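Local structure of Adp-heptose LPS heptosyltransferase II (Escherichia coli, 1PSW) at residues 18-23 / 156-160; 72-77 / 96-100; 162-167 / 256-261. The protein transfers the second heptose from ADP-L-glycero-beta-D-manno-heptose to heptosyl-Kdo2-lipid A during synthesis of the lipopolysaccharide core oligosaccharide. All blocks are in the same frame, centred on the assembly; numbering follows the deposited sequence.

Interaction 1 of 3, residues 18-23 / 156-160; sequences QSLYRT and LWPQL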
loop_
_atom_site.group_PDB
_atom_site.type_symbol
_atom_site.label_atom_id
_atom_site.label_comp_id
_atom_site.label_asym_id
_atom_site.label_seq_id
_atom_site.Cartn_x
_atom_site.Cartn_y
_atom_site.Cartn_z
ATOM N N GLN A 18 -5.068 2.731 6.923
ATOM C CA GLN A 18 -4.513 2.747 8.264
ATOM C C GLN A 18 -4.676 4.135 8.873
ATOM O O GLN A 18 -4.782 4.271 10.085
ATOM C CB GLN A 18 -3.029 2.372 8.274
ATOM C CG GLN A 18 -2.523 2.130 9.690
ATOM C CD GLN A 18 -1.017 2.012 9.789
ATOM O OE1 GLN A 18 -0.480 1.570 10.810
ATOM N NE2 GLN A 18 -0.324 2.412 8.733
ATOM N N SER A 19 -4.682 5.172 8.040
ATOM C CA SER A 19 -4.844 6.531 8.554
ATOM C C SER A 19 -6.183 6.701 9.255
ATOM O O SER A 19 -6.283 7.432 10.243
ATOM C CB SER A 19 -4.730 7.559 7.429
ATOM O OG SER A 19 -3.388 7.668 6.994
ATOM N N LEU A 20 -7.218 6.047 8.739
ATOM C CA LEU A 20 -8.522 6.119 9.376
ATOM C C LEU A 20 -8.445 5.431 10.744
ATOM O O LEU A 20 -8.941 5.967 11.736
ATOM C CB LEU A 20 -9.599 5.443 8.511
ATOM C CG LEU A 20 -10.958 5.258 9.205
ATOM C CD1 LEU A 20 -11.546 6.617 9.590
ATOM C CD2 LEU A 20 -11.911 4.515 8.275
ATOM N N TYR A 21 -7.824 4.253 10.796
ATOM C CA TYR A 21 -7.703 3.511 12.056
ATOM C C TYR A 21 -6.913 4.314 13.091
ATOM O O TYR A 21 -7.288 4.360 14.267
ATOM C CB TYR A 21 -7.024 2.144 11.846
ATOM C CG TYR A 21 -7.577 1.347 10.671
ATOM C CD1 TYR A 21 -8.893 1.519 10.247
ATOM C CD2 TYR A 21 -6.772 0.458 9.958
ATOM C CE1 TYR A 21 -9.395 0.841 9.136
ATOM C CE2 TYR A 21 -7.261 -0.231 8.848
ATOM C CZ TYR A 21 -8.575 -0.027 8.442
ATOM O OH TYR A 21 -9.061 -0.662 7.329
ATOM N N ARG A 22 -5.821 4.941 12.655
ATOM C CA ARG A 22 -5.011 5.756 13.549
ATOM C C ARG A 22 -5.823 6.950 14.031
ATOM O O ARG A 22 -5.738 7.338 15.190
ATOM C CB ARG A 22 -3.745 6.258 12.842
ATOM C CG ARG A 22 -2.682 5.202 12.549
ATOM C CD ARG A 22 -1.379 5.868 12.141
ATOM N NE ARG A 22 -0.788 6.593 13.261
ATOM C CZ ARG A 22 0.165 7.516 13.155
ATOM N NH1 ARG A 22 0.650 7.850 11.967
ATOM N NH2 ARG A 22 0.649 8.096 14.248
ATOM N N THR A 23 -6.610 7.537 13.136
ATOM C CA THR A 23 -7.418 8.689 13.502
ATOM C C THR A 23 -8.550 8.296 14.452
ATOM O O THR A 23 -8.861 9.033 15.391
ATOM C CB THR A 23 -7.993 9.384 12.249
ATOM O OG1 THR A 23 -6.915 9.747 11.381
ATOM C CG2 THR A 23 -8.758 10.645 12.632
ATOM N N LEU A 156 -2.643 11.778 10.613
ATOM C CA LEU A 156 -1.922 10.570 10.982
ATOM C C LEU A 156 -1.732 9.713 9.735
ATOM O O LEU A 156 -2.660 9.042 9.287
ATOM C CB LEU A 156 -2.698 9.798 12.047
ATOM C CG LEU A 156 -2.978 10.640 13.298
ATOM C CD1 LEU A 156 -3.684 9.792 14.336
ATOM C CD2 LEU A 156 -1.674 11.193 13.846
ATOM N N TRP A 157 -0.525 9.753 9.178
ATOM C CA TRP A 157 -0.186 9.003 7.975
ATOM C C TRP A 157 0.021 7.524 8.264
ATOM O O TRP A 157 0.257 7.136 9.410
ATOM C CB TRP A 157 1.109 9.545 7.361
ATOM C CG TRP A 157 0.982 10.826 6.595
ATOM C CD1 TRP A 157 -0.160 11.542 6.351
ATOM C CD2 TRP A 157 2.038 11.509 5.913
ATOM N NE1 TRP A 157 0.124 12.624 5.553
ATOM C CE2 TRP A 157 1.467 12.627 5.270
ATOM C CE3 TRP A 157 3.416 11.281 5.778
ATOM C CZ2 TRP A 157 2.222 13.519 4.502
ATOM C CZ3 TRP A 157 4.168 12.170 5.011
ATOM C CH2 TRP A 157 3.567 13.272 4.385
ATOM N N PRO A 158 -0.070 6.675 7.226
ATOM C CA PRO A 158 0.143 5.245 7.468
ATOM C C PRO A 158 1.550 5.126 8.028
ATOM O O PRO A 158 2.429 5.907 7.665
ATOM C CB PRO A 158 0.039 4.636 6.078
ATOM C CG PRO A 158 -0.909 5.576 5.368
ATOM C CD PRO A 158 -0.424 6.927 5.817
ATOM N N GLN A 159 1.764 4.143 8.891
ATOM C CA GLN A 159 3.068 3.976 9.505
ATOM C C GLN A 159 3.221 2.538 9.975
ATOM O O GLN A 159 2.338 1.993 10.633
ATOM C CB GLN A 159 3.183 4.957 10.678
ATOM C CG GLN A 159 4.482 4.924 11.448
ATOM C CD GLN A 159 4.610 6.112 12.397
ATOM O OE1 GLN A 159 3.723 6.367 13.216
ATOM N NE2 GLN A 159 5.718 6.840 12.290
ATOM N N LEU A 160 4.340 1.923 9.610
ATOM C CA LEU A 160 4.631 0.542 9.978
ATOM C C LEU A 160 6.000 0.447 10.639
ATOM O O LEU A 160 6.923 1.168 10.269
ATOM C CB LEU A 160 4.609 -0.354 8.734
ATOM C CG LEU A 160 3.283 -0.499 7.978
ATOM C CD1 LEU A 160 3.479 -1.321 6.706
ATOM C CD2 LEU A 160 2.249 -1.151 8.883
HETATM O O HOH W 1 1.745 10.529 10.988
HETATM O O HOH W 2 -5.554 12.224 11.183
#

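Interaction 2 of 3, residues 72-77 / 96-100; sequences LGHSLR and VPLFA. Unlike the reference sequence in segment 96-100: Leu-98 (reference Phe).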
loop_
_atom_site.group_PDB
_atom_site.type_symbol
_atom_site.label_atom_id
_atom_site.label_comp_id
_atom_site.label_asym_id
_atom_site.label_seq_id
_atom_site.Cartn_x
_atom_site.Cartn_y
_atom_site.Cartn_z
ATOM N N LEU A 72 -23.160 -14.311 6.725
ATOM C CA LEU A 72 -21.960 -13.691 7.271
ATOM C C LEU A 72 -22.361 -12.534 8.176
ATOM O O LEU A 72 -21.897 -12.429 9.310
ATOM C CB LEU A 72 -21.071 -13.176 6.138
ATOM C CG LEU A 72 -19.812 -12.411 6.546
ATOM C CD1 LEU A 72 -18.874 -13.327 7.326
ATOM C CD2 LEU A 72 -19.119 -11.871 5.304
ATOM N N GLY A 73 -23.234 -11.670 7.666
ATOM C CA GLY A 73 -23.686 -10.529 8.439
ATOM C C GLY A 73 -24.387 -10.922 9.725
ATOM O O GLY A 73 -24.195 -10.288 10.765
ATOM N N HIS A 74 -25.200 -11.972 9.660
ATOM C CA HIS A 74 -25.934 -12.444 10.830
ATOM C C HIS A 74 -25.013 -12.940 11.937
ATOM O O HIS A 74 -25.287 -12.731 13.117
ATOM C CB HIS A 74 -26.903 -13.564 10.442
ATOM C CG HIS A 74 -28.049 -13.105 9.596
ATOM N ND1 HIS A 74 -28.560 -11.828 9.669
ATOM C CD2 HIS A 74 -28.816 -13.768 8.699
ATOM C CE1 HIS A 74 -29.595 -11.723 8.853
ATOM N NE2 HIS A 74 -29.771 -12.887 8.254
ATOM N N SER A 75 -23.924 -13.594 11.552
ATOM C CA SER A 75 -22.970 -14.121 12.519
ATOM C C SER A 75 -22.235 -13.003 13.254
ATOM O O SER A 75 -21.717 -13.213 14.351
ATOM C CB SER A 75 -21.956 -15.022 11.814
ATOM O OG SER A 75 -21.137 -14.267 10.938
ATOM N N LEU A 76 -22.197 -11.818 12.652
ATOM C CA LEU A 76 -21.517 -10.671 13.243
ATOM C C LEU A 76 -22.385 -9.917 14.240
ATOM O O LEU A 76 -21.922 -8.978 14.882
ATOM C CB LEU A 76 -21.053 -9.709 12.148
ATOM C CG LEU A 76 -20.020 -10.245 11.159
ATOM C CD1 LEU A 76 -19.737 -9.186 10.106
ATOM C CD2 LEU A 76 -18.742 -10.628 11.894
ATOM N N ARG A 77 -23.644 -10.322 14.364
ATOM C CA ARG A 77 -24.551 -9.671 15.298
ATOM C C ARG A 77 -24.057 -9.846 16.726
ATOM O O ARG A 77 -24.183 -8.941 17.550
ATOM C CB ARG A 77 -25.959 -10.245 15.153
ATOM C CG ARG A 77 -26.679 -9.775 13.902
ATOM C CD ARG A 77 -28.000 -10.495 13.713
ATOM N NE ARG A 77 -28.788 -9.889 12.647
ATOM C CZ ARG A 77 -29.911 -10.404 12.157
ATOM N NH1 ARG A 77 -30.388 -11.546 12.637
ATOM N NH2 ARG A 77 -30.560 -9.773 11.187
ATOM N N VAL A 96 -23.092 -6.201 4.142
ATOM C CA VAL A 96 -22.789 -6.868 5.403
ATOM C C VAL A 96 -23.122 -6.054 6.653
ATOM O O VAL A 96 -23.803 -6.550 7.549
ATOM C CB VAL A 96 -21.308 -7.291 5.460
ATOM C CG1 VAL A 96 -20.948 -7.774 6.856
ATOM C CG2 VAL A 96 -21.056 -8.394 4.450
ATOM N N PRO A 97 -22.648 -4.799 6.733
ATOM C CA PRO A 97 -22.933 -3.970 7.910
ATOM C C PRO A 97 -24.419 -3.861 8.236
ATOM O O PRO A 97 -24.809 -3.817 9.407
ATOM C CB PRO A 97 -22.326 -2.623 7.535
ATOM C CG PRO A 97 -21.168 -3.016 6.691
ATOM C CD PRO A 97 -21.764 -4.080 5.801
ATOM N N LEU A 98 -25.251 -3.814 7.203
ATOM C CA LEU A 98 -26.690 -3.714 7.411
ATOM C C LEU A 98 -27.222 -5.016 8.003
ATOM O O LEU A 98 -27.943 -4.999 8.997
ATOM C CB LEU A 98 -27.398 -3.408 6.086
ATOM C CG LEU A 98 -28.916 -3.203 6.154
ATOM C CD1 LEU A 98 -29.251 -2.094 7.142
ATOM C CD2 LEU A 98 -29.437 -2.852 4.771
ATOM N N PHE A 99 -26.854 -6.140 7.395
ATOM C CA PHE A 99 -27.297 -7.444 7.875
ATOM C C PHE A 99 -26.821 -7.701 9.304
ATOM O O PHE A 99 -27.454 -8.449 10.052
ATOM C CB PHE A 99 -26.780 -8.561 6.965
ATOM C CG PHE A 99 -27.220 -8.435 5.530
ATOM C CD1 PHE A 99 -28.502 -7.987 5.211
ATOM C CD2 PHE A 99 -26.362 -8.791 4.496
ATOM C CE1 PHE A 99 -28.922 -7.900 3.885
ATOM C CE2 PHE A 99 -26.771 -8.709 3.169
ATOM C CZ PHE A 99 -28.054 -8.261 2.861
ATOM N N ALA A 100 -25.704 -7.082 9.675
ATOM C CA ALA A 100 -25.141 -7.241 11.009
ATOM C C ALA A 100 -25.952 -6.467 12.041
ATOM O O ALA A 100 -25.750 -6.626 13.243
ATOM C CB ALA A 100 -23.692 -6.767 11.020
#

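Interaction 3 of 3, residues 162-167 / 256-261; sequences VSEGEK and VILIAA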
loop_
_atom_site.group_PDB
_atom_site.type_symbol
_atom_site.label_atom_id
_atom_site.label_comp_id
_atom_site.label_asym_id
_atom_site.label_seq_id
_atom_site.Cartn_x
_atom_site.Cartn_y
_atom_site.Cartn_z
ATOM N N VAL A 162 9.102 -2.349 12.114
ATOM C CA VAL A 162 9.666 -3.690 11.979
ATOM C C VAL A 162 10.940 -3.781 12.826
ATOM O O VAL A 162 11.806 -2.907 12.745
ATOM C CB VAL A 162 10.019 -4.002 10.493
ATOM C CG1 VAL A 162 10.777 -5.319 10.399
ATOM C CG2 VAL A 162 8.755 -4.054 9.641
ATOM N N SER A 163 11.069 -4.832 13.630
ATOM C CA SER A 163 12.249 -4.987 14.484
ATOM C C SER A 163 13.429 -5.629 13.759
ATOM O O SER A 163 13.260 -6.264 12.717
ATOM C CB SER A 163 11.902 -5.842 15.697
ATOM O OG SER A 163 11.648 -7.181 15.306
ATOM N N GLU A 164 14.622 -5.485 14.330
ATOM C CA GLU A 164 15.817 -6.063 13.726
ATOM C C GLU A 164 15.732 -7.580 13.712
ATOM O O GLU A 164 16.207 -8.225 12.778
ATOM C CB GLU A 164 17.069 -5.618 14.485
ATOM C CG GLU A 164 17.284 -4.116 14.444
ATOM C CD GLU A 164 17.218 -3.561 13.030
ATOM O OE1 GLU A 164 18.020 -4.002 12.174
ATOM O OE2 GLU A 164 16.352 -2.695 12.772
ATOM N N GLY A 165 15.128 -8.140 14.756
ATOM C CA GLY A 165 14.984 -9.581 14.845
ATOM C C GLY A 165 14.133 -10.125 13.715
ATOM O O GLY A 165 14.443 -11.174 13.133
ATOM N N GLU A 166 13.052 -9.415 13.402
ATOM C CA GLU A 166 12.165 -9.827 12.318
ATOM C C GLU A 166 12.924 -9.780 10.995
ATOM O O GLU A 166 12.891 -10.729 10.218
ATOM C CB GLU A 166 10.930 -8.913 12.246
ATOM C CG GLU A 166 10.010 -9.002 13.462
ATOM C CD GLU A 166 8.751 -8.154 13.319
ATOM O OE1 GLU A 166 8.870 -6.931 13.108
ATOM O OE2 GLU A 166 7.639 -8.711 13.425
ATOM N N LYS A 167 13.609 -8.670 10.742
ATOM C CA LYS A 167 14.366 -8.527 9.509
ATOM C C LYS A 167 15.405 -9.631 9.373
ATOM O O LYS A 167 15.567 -10.228 8.311
ATOM C CB LYS A 167 15.083 -7.175 9.463
ATOM C CG LYS A 167 14.179 -5.953 9.375
ATOM C CD LYS A 167 15.028 -4.678 9.433
ATOM C CE LYS A 167 14.209 -3.455 9.808
ATOM N NZ LYS A 167 15.074 -2.264 10.034
ATOM N N VAL A 256 6.538 -6.842 3.887
ATOM C CA VAL A 256 6.712 -5.645 4.708
ATOM C C VAL A 256 8.063 -5.685 5.419
ATOM O O VAL A 256 8.808 -4.710 5.424
ATOM C CB VAL A 256 5.616 -5.539 5.779
ATOM C CG1 VAL A 256 6.006 -4.498 6.808
ATOM C CG2 VAL A 256 4.281 -5.161 5.117
ATOM N N ILE A 257 8.364 -6.827 6.026
ATOM C CA ILE A 257 9.616 -7.015 6.749
ATOM C C ILE A 257 10.832 -6.859 5.827
ATOM O O ILE A 257 11.748 -6.108 6.130
ATOM C CB ILE A 257 9.653 -8.417 7.427
ATOM C CG1 ILE A 257 8.571 -8.496 8.516
ATOM C CG2 ILE A 257 11.037 -8.670 8.018
ATOM C CD1 ILE A 257 8.243 -9.911 8.975
ATOM N N LEU A 258 10.812 -7.546 4.689
ATOM C CA LEU A 258 11.935 -7.474 3.741
ATOM C C LEU A 258 12.151 -6.075 3.157
ATOM O O LEU A 258 13.287 -5.644 2.957
ATOM C CB LEU A 258 11.747 -8.495 2.616
ATOM C CG LEU A 258 11.880 -9.955 3.074
ATOM C CD1 LEU A 258 11.509 -10.912 1.946
ATOM C CD2 LEU A 258 13.306 -10.222 3.550
ATOM N N ILE A 259 11.058 -5.387 2.853
ATOM C CA ILE A 259 11.154 -4.033 2.341
ATOM C C ILE A 259 11.827 -3.160 3.412
ATOM O O ILE A 259 12.699 -2.342 3.110
ATOM C CB ILE A 259 9.743 -3.486 1.977
ATOM C CG1 ILE A 259 9.275 -4.154 0.680
ATOM C CG2 ILE A 259 9.779 -1.950 1.815
ATOM C CD1 ILE A 259 7.829 -3.871 0.305
ATOM N N ALA A 260 11.444 -3.359 4.668
ATOM C CA ALA A 260 12.025 -2.597 5.767
ATOM C C ALA A 260 13.536 -2.846 5.853
ATOM O O ALA A 260 14.288 -1.965 6.252
ATOM C CB ALA A 260 11.351 -3.001 7.084
ATOM N N ALA A 261 13.975 -4.046 5.473
ATOM C CA ALA A 261 15.395 -4.400 5.533
ATOM C C ALA A 261 16.230 -3.827 4.384
ATOM O O ALA A 261 17.452 -3.903 4.410
ATOM C CB ALA A 261 15.547 -5.915 5.586
HETATM O O HOH W 3 16.836 -2.049 7.918
HETATM O O HOH W 4 13.829 -0.093 8.353
#

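Interaction 1 of 3, residues 18-23 / 156-160
Leu-156 opens the extended segment 156-160 and meets the helix with both backbone and side chain. Leu-156 O accepts a hydrogen bond of 2.8 Å from Ser-19 OG. Its side chain lies on Arg-22 and the start of the next residue: CD1 of Leu-156 is 3.3 Å from Arg-22 O, and the two CB atoms are 3.8 Å apart. Leu-156 N also reaches Thr-23 OG1 through a water. Thr-23 OG1 donates to Ser-19 O within the helix, at 2.7 Å. At Trp-157 the CA-to-CB bond turns away from the helix, so the contact is made by the backbone. Trp-157 O accepts from Arg-22 NH1 at 2.7 Å, and a second water joins Trp-157 N to the same NH1. Ser-19 and Arg-22, about one helical turn apart, thus bind the successive carbonyls of Leu-156 and Trp-157. Helix 11-27 follows the first strand of the N-terminal Rossmann-like domain of this GT-B fold. Segment 156-160 belongs to the connection that leads from that domain to the C-terminal one. Pro-158 comes next, with CD 3.3 Å from Ser-19 OG; its CA is the nearest to that of Ser-19, at 5.3 Å. Gln-159 lies over one face of the Arg-22 guanidinium, opposite Leu-156 CB, with OE1 3.6 Å from NH1. Leu-160 packs on Met-15 of the same helix, and its backbone hydrogen-bonds with that of Ala-278 in the C-terminal half.

Interaction 2 of 3, residues 72-77 / 96-100
Gly-73 sets the spacing here. Gly-73 CA is 4.4 Å from Ala-100 CA. A CB on Gly-73 would clash with Phe-99 CB. The small residues let the backbones touch: Ala-100 CA makes a CA-H...O contact of 3.2 Å with Gly-73 O. Leu-72 (chi1 t, chi2 p) and Leu-76 (m, t) differ in rotamer, yet both reach Val-96. Leu-72 CD2 is 4.1 Å from Val-96 CG2, and Leu-76 CD1 is 3.7 Å from Val-96 CG1. All three side chains also touch Met-36. Phe-99, in the m rotamer, leads its ring away from the contact, onto Arg-69 and Arg-70. Arg-77 starts sideways, but its nearly extended side chain brings NE to Phe-99 O, a weak hydrogen bond of 3.3 Å. His-74 also brings its ring edge near this carbonyl, with ND1 3.6 Å from Phe-99 O. Helices 66-75 and 95-99 flank strand 83-86 in sequence, and their close packing against a parallel sheet is typical of a Rossmann-like domain.

Interaction 3 of 3, residues 162-167 / 256-261
No direct hydrogen bond crosses this contact, yet two waters bridge it at the same pair of atoms. Each accepts from Lys-167 NZ, at 2.8 and 3.0 Å, and donates to Ala-260 O, at 3.0 and 2.9 Å. The chain of Lys-167 is extended beyond chi1, so its methylenes run across the end of segment 256-261, over Ala-260 and Ala-261, before the amine meets the waters. Lys-167 CD is 3.9 Å from Ala-261 CA, and Lys-167 CE is 4.0 Å from Ala-260 CB. Glu-164 OE2 forms a salt bridge with Lys-167 NZ, at 3.1 Å. The apolar part centres on Val-162 and Ile-257. Val-162 CG2 touches Ala-260 CB at 3.8 Å and Val-256 CG1 at 4.0 Å, while its CG1 lies 4.1 Å from Ile-257 CG2. That same CG2 of Ile-257 is 3.5 Å from Glu-166 O and 3.7 Å from Lys-167 CA. The first turn of helix 164-173 is fixed by a capping box. Ser-163 is the N-cap and its OG accepts from Glu-166 N at 3.3 Å; Ser-163 N donates to Glu-166 OE1 at 3.1 Å. Glu-166 OE2 makes a salt bridge with Arg-47, in a loop of the N-terminal half. Helix 164-173 thus packs on helix 252-260, which leads into strand 264-268 of the C-terminal parallel sheet and also packs against helix 271-278 through Val-256 and Ile-259.

In the fold
The three contacts, all partly buried, lie in different parts of a two-domain GT-B enzyme. Interaction 2 is peripheral, its centre about 28 Å from the chain centre, and joins two helices of the N-terminal domain. Interaction 1, its centre about 12 Å from the chain centre, ties a helix of that domain to the connecting segment. Interaction 3, its centre about 16 Å from the chain centre, pairs two helices of the C-terminal half. Interactions 1 and 3 touch through Leu-160 CD1 and Val-256 CG1, 4.1 Å apart; interaction 2 touches neither. Chemistry differs too: direct hydrogen bonds to loop carbonyls in interaction 1, close backbone packing in interaction 2, and apolar contacts with water bridges in interaction 3.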